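Local coordinates for HpcH/HpaI aldolase/citrate lyase family protein (Burkholderia cenocepacia, PDB 4MF4) that belongs to the HpcH/HpaI aldolase/citrate lyase family and folds as an eight-stranded TIM barrel that assembles into a hexamer, at residues W91-K94 / R95-A99; L186-P190 / A191-A195; A251-S254 / W255-A259. All blocks are in the same frame, centred on the assembly; numbering follows the deposited sequence. Where two conformers were deposited one is given.

The three interactions are local, each lying within one continuous stretch of the chain, and they sit at separate places round one closed eight-stranded parallel barrel. Interaction 1 lies in helix 90-98, interaction 2 at the turn from strand 185-188 into helix 190-196, and interaction 3 at the start of helix 252-268, which follows the last strand. None touches another. The centres of interaction 1 and interaction 2 are about 25 Å apart. Those of interaction 1 and interaction 3 are about 29 Å apart. Interaction 2 and interaction 3 have centres about 21 Å apart and nearest atoms about 10 Å apart. All three meet the same third subunit, and interaction 2 has a bound 1,2-ethanediol beside it, about 4 Å from G189.

Interaction 1. Residues W91-K94 / R95-A99; sequences WLVK and RALDA
W91 and R95 meet one helical turn apart. The indole turns its edge to the guanidinium, with CZ3 of W91 3.9 Å from CZ of R95 and centred over one face of that group. The planes stand 86° apart, so this is edge against face and not a parallel stack. W91 CG lies between its backbone N and carbonyl carbon (chi1 84°), while the R95 chain bends at chi2 (-62°) and brings its head to the edge of the ring, in the ring plane. One face of the indole is further packed by L92 CD2.

Beside this pair, the V93 and L97 side chains lie side by side, CG1 of V93 4.1 Å from CD1 of L97, and both touch L104 of strand 103-106. K94 CG and D98 OD2 approach to 3.8 Å. Under these side chains run i to i+4 helical bonds, among them D98 N to K94 O at 2.8 Å.

R95 NH1 bonds S62 OG of its own chain. In the second subunit, K94 NZ and R95 NH1 make salt bridges to E56 and D61, while R95 NH2 and D98 OD2 hydrogen-bond M55 O and H57. Such partners probably offset the cost of burying these charges, and fix the guanidinium against W91.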
ATOM      1  N   TRP A  91       4.049  19.152  13.574  1.00 16.82           N
ATOM      2  CA  TRP A  91       3.745  17.724  13.383  1.00 15.94           C
ATOM      3  C   TRP A  91       4.448  17.093  12.181  1.00 15.35           C
ATOM      4  O   TRP A  91       4.879  15.937  12.241  1.00 14.61           O
ATOM      5  CB  TRP A  91       2.223  17.483  13.351  1.00 15.86           C
ATOM      6  CG  TRP A  91       1.526  17.684  12.036  1.00 15.35           C
ATOM      7  CD1 TRP A  91       0.984  18.852  11.572  1.00 16.56           C
ATOM      8  CD2 TRP A  91       1.169  16.680  11.062  1.00 15.69           C
ATOM      9  NE1 TRP A  91       0.364  18.652  10.339  1.00 16.18           N
ATOM     10  CE2 TRP A  91       0.475  17.333  10.002  1.00 15.70           C
ATOM     11  CE3 TRP A  91       1.379  15.313  10.966  1.00 15.61           C
ATOM     12  CZ2 TRP A  91      -0.053  16.642   8.919  1.00 16.00           C
ATOM     13  CZ3 TRP A  91       0.880  14.631   9.872  1.00 15.32           C
ATOM     14  CH2 TRP A  91       0.185  15.297   8.858  1.00 15.96           C
ATOM     15  N   LEU A  92       4.588  17.845  11.090  1.00 16.49           N
ATOM     16  CA  LEU A  92       5.332  17.383   9.902  1.00 15.98           C
ATOM     17  C   LEU A  92       6.843  17.227  10.157  1.00 15.82           C
ATOM     18  O   LEU A  92       7.476  16.287   9.694  1.00 14.85           O
ATOM     19  CB  LEU A  92       5.109  18.380   8.767  1.00 16.83           C
ATOM     20  CG  LEU A  92       3.689  18.386   8.219  1.00 17.96           C
ATOM     21  CD1 LEU A  92       3.405  19.589   7.330  1.00 18.46           C
ATOM     22  CD2 LEU A  92       3.415  17.069   7.466  1.00 19.00           C
ATOM     23  N   VAL A  93       7.412  18.147  10.907  1.00 15.95           N
ATOM     24  CA  VAL A  93       8.844  18.113  11.250  1.00 16.18           C
ATOM     25  C   VAL A  93       9.147  16.942  12.176  1.00 16.70           C
ATOM     26  O   VAL A  93      10.134  16.276  11.994  1.00 17.88           O
ATOM     27  CB  VAL A  93       9.296  19.441  11.884  1.00 16.53           C
ATOM     28  CG1 VAL A  93      10.694  19.383  12.510  1.00 16.94           C
ATOM     29  CG2 VAL A  93       9.225  20.551  10.852  1.00 16.45           C
ATOM     30  N   LYS A  94       8.286  16.736  13.173  1.00 17.31           N
ATOM     31  CA  LYS A  94       8.313  15.604  14.057  1.00 18.61           C
ATOM     32  C   LYS A  94       8.308  14.291  13.263  1.00 16.71           C
ATOM     33  O   LYS A  94       9.128  13.420  13.514  1.00 15.87           O
ATOM     34  CB  LYS A  94       7.053  15.702  14.920  1.00 21.08           C
ATOM     35  CG  LYS A  94       7.032  14.941  16.191  1.00 23.75           C
ATOM     36  CD  LYS A  94       5.815  15.373  17.011  1.00 25.74           C
ATOM     37  CE  LYS A  94       5.979  16.741  17.617  1.00 26.27           C
ATOM     38  NZ  LYS A  94       4.643  17.238  18.061  1.00 28.21           N
ATOM     39  N   ARG A  95       7.381  14.150  12.321  1.00 15.60           N
ATOM     40  CA  ARG A  95       7.330  12.936  11.465  1.00 15.90           C
ATOM     41  C   ARG A  95       8.688  12.660  10.757  1.00 15.07           C
ATOM     42  O   ARG A  95       9.200  11.547  10.764  1.00 14.59           O
ATOM     43  CB  ARG A  95       6.220  13.033  10.429  1.00 16.39           C
ATOM     44  CG  ARG A  95       4.789  12.868  10.942  1.00 16.90           C
ATOM     45  CD  ARG A  95       4.507  11.531  11.555  1.00 16.69           C
ATOM     46  NE  ARG A  95       3.066  11.357  11.839  1.00 16.72           N
ATOM     47  CZ  ARG A  95       2.127  11.043  10.951  1.00 16.87           C
ATOM     48  NH1 ARG A  95       2.408  10.921   9.645  1.00 18.03           N
ATOM     49  NH2 ARG A  95       0.872  10.881  11.359  1.00 16.91           N
ATOM     50  N   ALA A  96       9.268  13.683  10.159  1.00 14.46           N
ATOM     51  CA  ALA A  96      10.513  13.485   9.408  1.00 14.68           C
ATOM     52  C   ALA A  96      11.677  13.137  10.352  1.00 14.19           C
ATOM     53  O   ALA A  96      12.414  12.205  10.103  1.00 14.42           O
ATOM     54  CB  ALA A  96      10.837  14.720   8.607  1.00 15.14           C
ATOM     55  N   LEU A  97      11.804  13.848  11.453  1.00 14.51           N
ATOM     56  CA  LEU A  97      12.865  13.547  12.422  1.00 15.31           C
ATOM     57  C   LEU A  97      12.667  12.190  13.076  1.00 15.71           C
ATOM     58  O   LEU A  97      13.631  11.402  13.217  1.00 15.32           O
ATOM     59  CB  LEU A  97      12.948  14.624  13.514  1.00 15.69           C
ATOM     60  CG  LEU A  97      13.442  16.007  13.046  1.00 16.12           C
ATOM     61  CD1 LEU A  97      13.417  16.920  14.242  1.00 16.34           C
ATOM     62  CD2 LEU A  97      14.807  16.009  12.401  1.00 16.60           C
ATOM     63  N   ASP A  98      11.439  11.880  13.485  1.00 15.07           N
ATOM     64  CA  ASP A  98      11.220  10.558  14.061  1.00 15.75           C
ATOM     65  C   ASP A  98      11.570   9.375  13.111  1.00 15.21           C
ATOM     66  O   ASP A  98      12.020   8.330  13.564  1.00 15.34           O
ATOM     67  CB  ASP A  98       9.785  10.436  14.565  1.00 16.73           C
ATOM     68  CG  ASP A  98       9.533  11.245  15.851  1.00 16.96           C
ATOM     69  OD1 ASP A  98      10.468  11.727  16.545  1.00 17.62           O
ATOM     70  OD2 ASP A  98       8.342  11.350  16.201  1.00 17.96           O
ATOM     71  N   ALA A  99      11.358   9.554  11.811  1.00 14.81           N
ATOM     72  CA  ALA A  99      11.629   8.551  10.789  1.00 14.98           C
ATOM     73  C   ALA A  99      13.140   8.379  10.531  1.00 15.10           C
ATOM     74  O   ALA A  99      13.555   7.437   9.843  1.00 15.62           O
ATOM     75  CB  ALA A  99      10.935   8.916   9.486  1.00 15.30           C
TER

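Interaction 2. Residues L186-P190 / A191-A195; sequences LFVGP and ADLAA
The flat groups that meet are peptide units, G189 and P190 offering carbonyls to L193 and A194. L193 N bonds G189 O at 3.0 Å, and A194 N bonds P190 O at 2.8 Å; these are the first i to i+4 bonds of the helix. Aliphatic atoms come close to the same oxygens: A194 CB is 3.4 Å from P190 O, and L193 CB is 3.5 Å from G189 O.

G189 occupies the N-cap position and P190 the first turn, a site whose nitrogen has no helical carbonyl to bond, so proline's lack of an N-H costs nothing. This is the strand-to-helix turn at the C-terminal end of a barrel strand, the end at which TIM barrels carry their active sites; a bound 1,2-ethanediol lies about 4 Å from G189.

Across the turn, V188 CG1 and L193 CD2 touch at 4.1 Å, their side chains crossing at a slant. L193 CG stands opposite its own backbone N (chi1 -174°), which swings the isobutyl group back toward the strand. Helix 206-222 covers this patch, with V215 on V188 and M212 on both P190 and L193. A191 and A195 pack instead on V136 of the third subunit.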
ATOM      1  N   LEU A 186      22.140  27.853   3.187  1.00 14.56           N
ATOM      2  CA  LEU A 186      21.112  28.646   2.530  1.00 15.55           C
ATOM      3  C   LEU A 186      20.873  27.988   1.193  1.00 17.21           C
ATOM      4  O   LEU A 186      21.832  27.783   0.454  1.00 18.37           O
ATOM      5  CB  LEU A 186      21.565  30.086   2.289  1.00 16.17           C
ATOM      6  CG  LEU A 186      22.029  30.904   3.472  1.00 15.89           C
ATOM      7  CD1 LEU A 186      22.690  32.208   3.020  1.00 16.78           C
ATOM      8  CD2 LEU A 186      20.876  31.145   4.418  1.00 16.43           C
ATOM      9  N   PHE A 187      19.619  27.686   0.840  1.00 16.10           N
ATOM     10  CA  PHE A 187      19.380  27.011  -0.440  1.00 15.89           C
ATOM     11  C   PHE A 187      18.574  27.876  -1.405  1.00 16.33           C
ATOM     12  O   PHE A 187      17.512  28.352  -1.070  1.00 15.67           O
ATOM     13  CB  PHE A 187      18.688  25.681  -0.163  1.00 15.63           C
ATOM     14  CG  PHE A 187      18.566  24.785  -1.368  1.00 14.74           C
ATOM     15  CD1 PHE A 187      17.491  24.900  -2.204  1.00 15.01           C
ATOM     16  CD2 PHE A 187      19.492  23.800  -1.608  1.00 15.22           C
ATOM     17  CE1 PHE A 187      17.338  24.047  -3.270  1.00 15.79           C
ATOM     18  CE2 PHE A 187      19.361  22.941  -2.682  1.00 15.05           C
ATOM     19  CZ  PHE A 187      18.270  23.053  -3.496  1.00 15.32           C
ATOM     20  N   VAL A 188      19.112  28.112  -2.589  1.00 17.55           N
ATOM     21  CA  VAL A 188      18.387  28.828  -3.659  1.00 19.76           C
ATOM     22  C   VAL A 188      17.643  27.888  -4.616  1.00 19.82           C
ATOM     23  O   VAL A 188      18.257  27.027  -5.276  1.00 20.11           O
ATOM     24  CB  VAL A 188      19.396  29.679  -4.497  1.00 20.32           C
ATOM     25  CG1 VAL A 188      18.674  30.473  -5.573  1.00 22.74           C
ATOM     26  CG2 VAL A 188      20.178  30.637  -3.612  1.00 21.09           C
ATOM     27  N   GLY A 189      16.320  28.029  -4.693  1.00 20.06           N
ATOM     28  CA  GLY A 189      15.549  27.395  -5.763  1.00 21.47           C
ATOM     29  C   GLY A 189      15.288  28.419  -6.879  1.00 20.60           C
ATOM     30  O   GLY A 189      14.453  29.281  -6.712  1.00 22.14           O
ATOM     31  N   PRO A 190      16.036  28.375  -7.990  1.00 20.87           N
ATOM     32  CA  PRO A 190      15.890  29.540  -8.898  1.00 21.46           C
ATOM     33  C   PRO A 190      14.507  29.697  -9.502  1.00 21.45           C
ATOM     34  O   PRO A 190      14.040  30.836  -9.652  1.00 20.04           O
ATOM     35  CB  PRO A 190      16.896  29.254 -10.003  1.00 22.20           C
ATOM     36  CG  PRO A 190      17.935  28.445  -9.326  1.00 21.90           C
ATOM     37  CD  PRO A 190      17.153  27.524  -8.415  1.00 21.81           C
ATOM     38  N   ALA A 191      13.849  28.579  -9.798  1.00 20.84           N
ATOM     39  CA  ALA A 191      12.472  28.638 -10.318  1.00 21.34           C
ATOM     40  C   ALA A 191      11.492  29.371  -9.405  1.00 21.04           C
ATOM     41  O   ALA A 191      10.744  30.276  -9.873  1.00 18.41           O
ATOM     42  CB  ALA A 191      11.956  27.241 -10.649  1.00 22.72           C
ATOM     43  N   ASP A 192      11.415  29.026  -8.112  0.50 19.57           N
ATOM     44  CA  ASP A 192      10.512  29.784  -7.209  0.50 19.72           C
ATOM     45  C   ASP A 192      11.029  31.204  -6.997  0.50 19.45           C
ATOM     46  O   ASP A 192      10.240  32.132  -6.829  0.50 19.69           O
ATOM     47  CB  ASP A 192      10.327  29.132  -5.821  0.50 19.65           C
ATOM     48  CG  ASP A 192       8.968  28.421  -5.647  0.50 19.49           C
ATOM     49  OD1 ASP A 192       7.891  28.972  -5.991  0.50 19.71           O
ATOM     50  OD2 ASP A 192       8.980  27.307  -5.108  0.50 20.51           O
ATOM     51  N   LEU A 193      12.348  31.397  -6.993  1.00 19.26           N
ATOM     52  CA  LEU A 193      12.828  32.752  -6.749  1.00 19.50           C
ATOM     53  C   LEU A 193      12.384  33.638  -7.915  1.00 19.39           C
ATOM     54  O   LEU A 193      11.833  34.717  -7.697  1.00 18.01           O
ATOM     55  CB  LEU A 193      14.321  32.761  -6.492  1.00 19.86           C
ATOM     56  CG  LEU A 193      14.950  34.085  -6.084  1.00 22.23           C
ATOM     57  CD1 LEU A 193      14.264  34.743  -4.894  1.00 22.44           C
ATOM     58  CD2 LEU A 193      16.432  33.859  -5.783  1.00 21.46           C
ATOM     59  N   ALA A 194      12.548  33.143  -9.147  1.00 18.46           N
ATOM     60  CA  ALA A 194      12.160  33.910 -10.322  1.00 18.66           C
ATOM     61  C   ALA A 194      10.652  34.222 -10.278  1.00 20.04           C
ATOM     62  O   ALA A 194      10.243  35.368 -10.524  1.00 19.20           O
ATOM     63  CB  ALA A 194      12.540  33.170 -11.595  1.00 18.45           C
ATOM     64  N   ALA A 195       9.833  33.240  -9.905  1.00 19.20           N
ATOM     65  CA  ALA A 195       8.395  33.489  -9.790  1.00 20.31           C
ATOM     66  C   ALA A 195       8.069  34.580  -8.758  1.00 20.82           C
ATOM     67  O   ALA A 195       7.277  35.485  -9.027  1.00 19.33           O
ATOM     68  CB  ALA A 195       7.653  32.201  -9.467  1.00 21.32           C
TER

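Interaction 3. Residues A251-S254 / W255-A259; sequences ADVS and WLLRA
A251 O is approached by two groups of W255. The backbone N-H makes a nearly straight hydrogen bond of 3.0 Å from W255 N to A251 O (N-H...O angle 167°), and the indole carbon CD1 of W255 comes to 3.1 Å from the same A251 O. The ring meets this oxygen obliquely. With CG of W255 anti to the carbonyl carbon (chi1 -71°), the indole lies back along the first helical turn; there NE1 gives its hydrogen to V249 O, in the strand that runs into the helix. The bond to V249 O holds the indole's rotation, while the backbone bond anchors the residue from which it springs.

A251 is the N-cap residue, and the bonds that follow repeat the i to i+4 pattern: L256 N to D252 O at 3.0 Å, L257 N to V253 O at 3.1 Å, and R258 N to S254 O at 2.9 Å. Beside the bond from L257 N to V253 O, V253 CG2 and L257 CD1 pack at 4.2 Å. D252 OD1 makes a weak bond with V253 N, and its carboxylate is held more firmly by the backbone N-H groups of S33 and L34, which tie the helix start to the end of strand 27-32.

Helix 252-268 follows the last barrel strand, 246-251, directly. W255 packs on L30 and A251 on W31 of the neighbouring first strand. Toward the assembly, L256 packs on L43 and A259 on A259 of a fourth subunit, while V253 and S254 lie against M139 of the third subunit.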
ATOM      1  N   ALA A 251      17.024  16.112 -11.100  1.00 13.55           N
ATOM      2  CA  ALA A 251      16.080  15.192 -10.403  1.00 13.07           C
ATOM      3  C   ALA A 251      16.024  13.879 -11.158  1.00 13.44           C
ATOM      4  O   ALA A 251      16.270  13.831 -12.410  1.00 12.14           O
ATOM      5  CB  ALA A 251      14.683  15.825 -10.358  1.00 13.26           C
ATOM      6  N   ASP A 252      15.718  12.829 -10.404  1.00 12.97           N
ATOM      7  CA  ASP A 252      15.591  11.471 -10.941  1.00 14.36           C
ATOM      8  C   ASP A 252      14.675  11.417 -12.164  1.00 14.57           C
ATOM      9  O   ASP A 252      15.084  10.886 -13.200  1.00 16.23           O
ATOM     10  CB  ASP A 252      15.100  10.479  -9.852  1.00 14.98           C
ATOM     11  CG  ASP A 252      13.799  10.904  -9.164  1.00 16.23           C
ATOM     12  OD1 ASP A 252      13.205  11.981  -9.450  1.00 17.11           O
ATOM     13  OD2 ASP A 252      13.326  10.112  -8.322  1.00 17.29           O
ATOM     14  N   VAL A 253      13.477  11.996 -12.068  1.00 14.23           N
ATOM     15  CA  VAL A 253      12.514  11.852 -13.156  1.00 15.63           C
ATOM     16  C   VAL A 253      12.992  12.596 -14.410  1.00 15.33           C
ATOM     17  O   VAL A 253      12.721  12.168 -15.523  1.00 14.50           O
ATOM     18  CB  VAL A 253      11.099  12.336 -12.758  1.00 16.47           C
ATOM     19  CG1 VAL A 253      11.057  13.816 -12.436  1.00 16.04           C
ATOM     20  CG2 VAL A 253      10.100  12.034 -13.839  1.00 18.58           C
ATOM     21  N   SER A 254      13.673  13.731 -14.218  1.00 15.26           N
ATOM     22  CA  SER A 254      14.204  14.508 -15.335  1.00 15.89           C
ATOM     23  C   SER A 254      15.298  13.730 -16.093  1.00 15.17           C
ATOM     24  O   SER A 254      15.335  13.678 -17.333  1.00 14.86           O
ATOM     25  CB  SER A 254      14.735  15.845 -14.814  1.00 16.38           C
ATOM     26  OG  SER A 254      13.695  16.539 -14.118  1.00 18.78           O
ATOM     27  N   TRP A 255      16.205  13.123 -15.345  1.00 14.95           N
ATOM     28  CA  TRP A 255      17.263  12.305 -15.992  1.00 14.64           C
ATOM     29  C   TRP A 255      16.697  11.091 -16.704  1.00 14.40           C
ATOM     30  O   TRP A 255      17.160  10.757 -17.802  1.00 14.12           O
ATOM     31  CB  TRP A 255      18.321  11.857 -14.983  1.00 14.39           C
ATOM     32  CG  TRP A 255      19.171  13.059 -14.542  1.00 14.44           C
ATOM     33  CD1 TRP A 255      19.280  13.580 -13.285  1.00 14.13           C
ATOM     34  CD2 TRP A 255      20.044  13.830 -15.365  1.00 14.27           C
ATOM     35  NE1 TRP A 255      20.130  14.649 -13.284  1.00 14.19           N
ATOM     36  CE2 TRP A 255      20.601  14.835 -14.552  1.00 13.56           C
ATOM     37  CE3 TRP A 255      20.356  13.808 -16.732  1.00 14.73           C
ATOM     38  CZ2 TRP A 255      21.476  15.774 -15.030  1.00 14.63           C
ATOM     39  CZ3 TRP A 255      21.257  14.741 -17.211  1.00 14.81           C
ATOM     40  CH2 TRP A 255      21.784  15.733 -16.365  1.00 14.99           C
ATOM     41  N   LEU A 256      15.692  10.466 -16.085  1.00 13.57           N
ATOM     42  CA  LEU A 256      15.028   9.318 -16.666  1.00 13.80           C
ATOM     43  C   LEU A 256      14.405   9.616 -18.014  1.00 13.87           C
ATOM     44  O   LEU A 256      14.590   8.860 -18.973  1.00 13.11           O
ATOM     45  CB  LEU A 256      13.945   8.779 -15.700  1.00 14.08           C
ATOM     46  CG  LEU A 256      13.100   7.619 -16.189  1.00 14.10           C
ATOM     47  CD1 LEU A 256      13.929   6.399 -16.504  1.00 14.78           C
ATOM     48  CD2 LEU A 256      12.053   7.263 -15.163  1.00 14.94           C
ATOM     49  N   LEU A 257      13.680  10.731 -18.098  1.00 14.07           N
ATOM     50  CA  LEU A 257      13.095  11.162 -19.354  1.00 15.06           C
ATOM     51  C   LEU A 257      14.163  11.563 -20.371  1.00 15.45           C
ATOM     52  O   LEU A 257      14.118  11.146 -21.538  1.00 15.76           O
ATOM     53  CB  LEU A 257      12.136  12.337 -19.126  1.00 15.89           C
ATOM     54  CG  LEU A 257      10.777  11.872 -18.649  1.00 17.41           C
ATOM     55  CD1 LEU A 257      10.008  12.984 -17.956  1.00 19.40           C
ATOM     56  CD2 LEU A 257       9.974  11.272 -19.808  1.00 17.66           C
ATOM     57  N   ARG A 258      15.127  12.350 -19.950  1.00 15.30           N
ATOM     58  CA  ARG A 258      16.118  12.828 -20.908  1.00 16.89           C
ATOM     59  C   ARG A 258      16.876  11.641 -21.547  1.00 16.32           C
ATOM     60  O   ARG A 258      16.984  11.553 -22.778  1.00 17.10           O
ATOM     61  CB  ARG A 258      17.060  13.858 -20.260  1.00 18.89           C
ATOM     62  CG  ARG A 258      18.132  14.422 -21.209  1.00 22.39           C
ATOM     63  CD  ARG A 258      19.126  15.281 -20.420  1.00 24.54           C
ATOM     64  NE  ARG A 258      20.198  15.910 -21.196  1.00 28.17           N
ATOM     65  CZ  ARG A 258      20.100  17.103 -21.797  1.00 29.31           C
ATOM     66  NH1 ARG A 258      18.963  17.791 -21.800  1.00 28.84           N
ATOM     67  NH2 ARG A 258      21.145  17.608 -22.429  1.00 32.01           N
ATOM     68  N   ALA A 259      17.381  10.735 -20.711  1.00 15.43           N
ATOM     69  CA  ALA A 259      18.163   9.616 -21.165  1.00 15.10           C
ATOM     70  C   ALA A 259      17.401   8.622 -22.020  1.00 15.27           C
ATOM     71  O   ALA A 259      17.951   8.134 -23.039  1.00 15.71           O
ATOM     72  CB  ALA A 259      18.776   8.900 -19.988  1.00 15.82           C
TER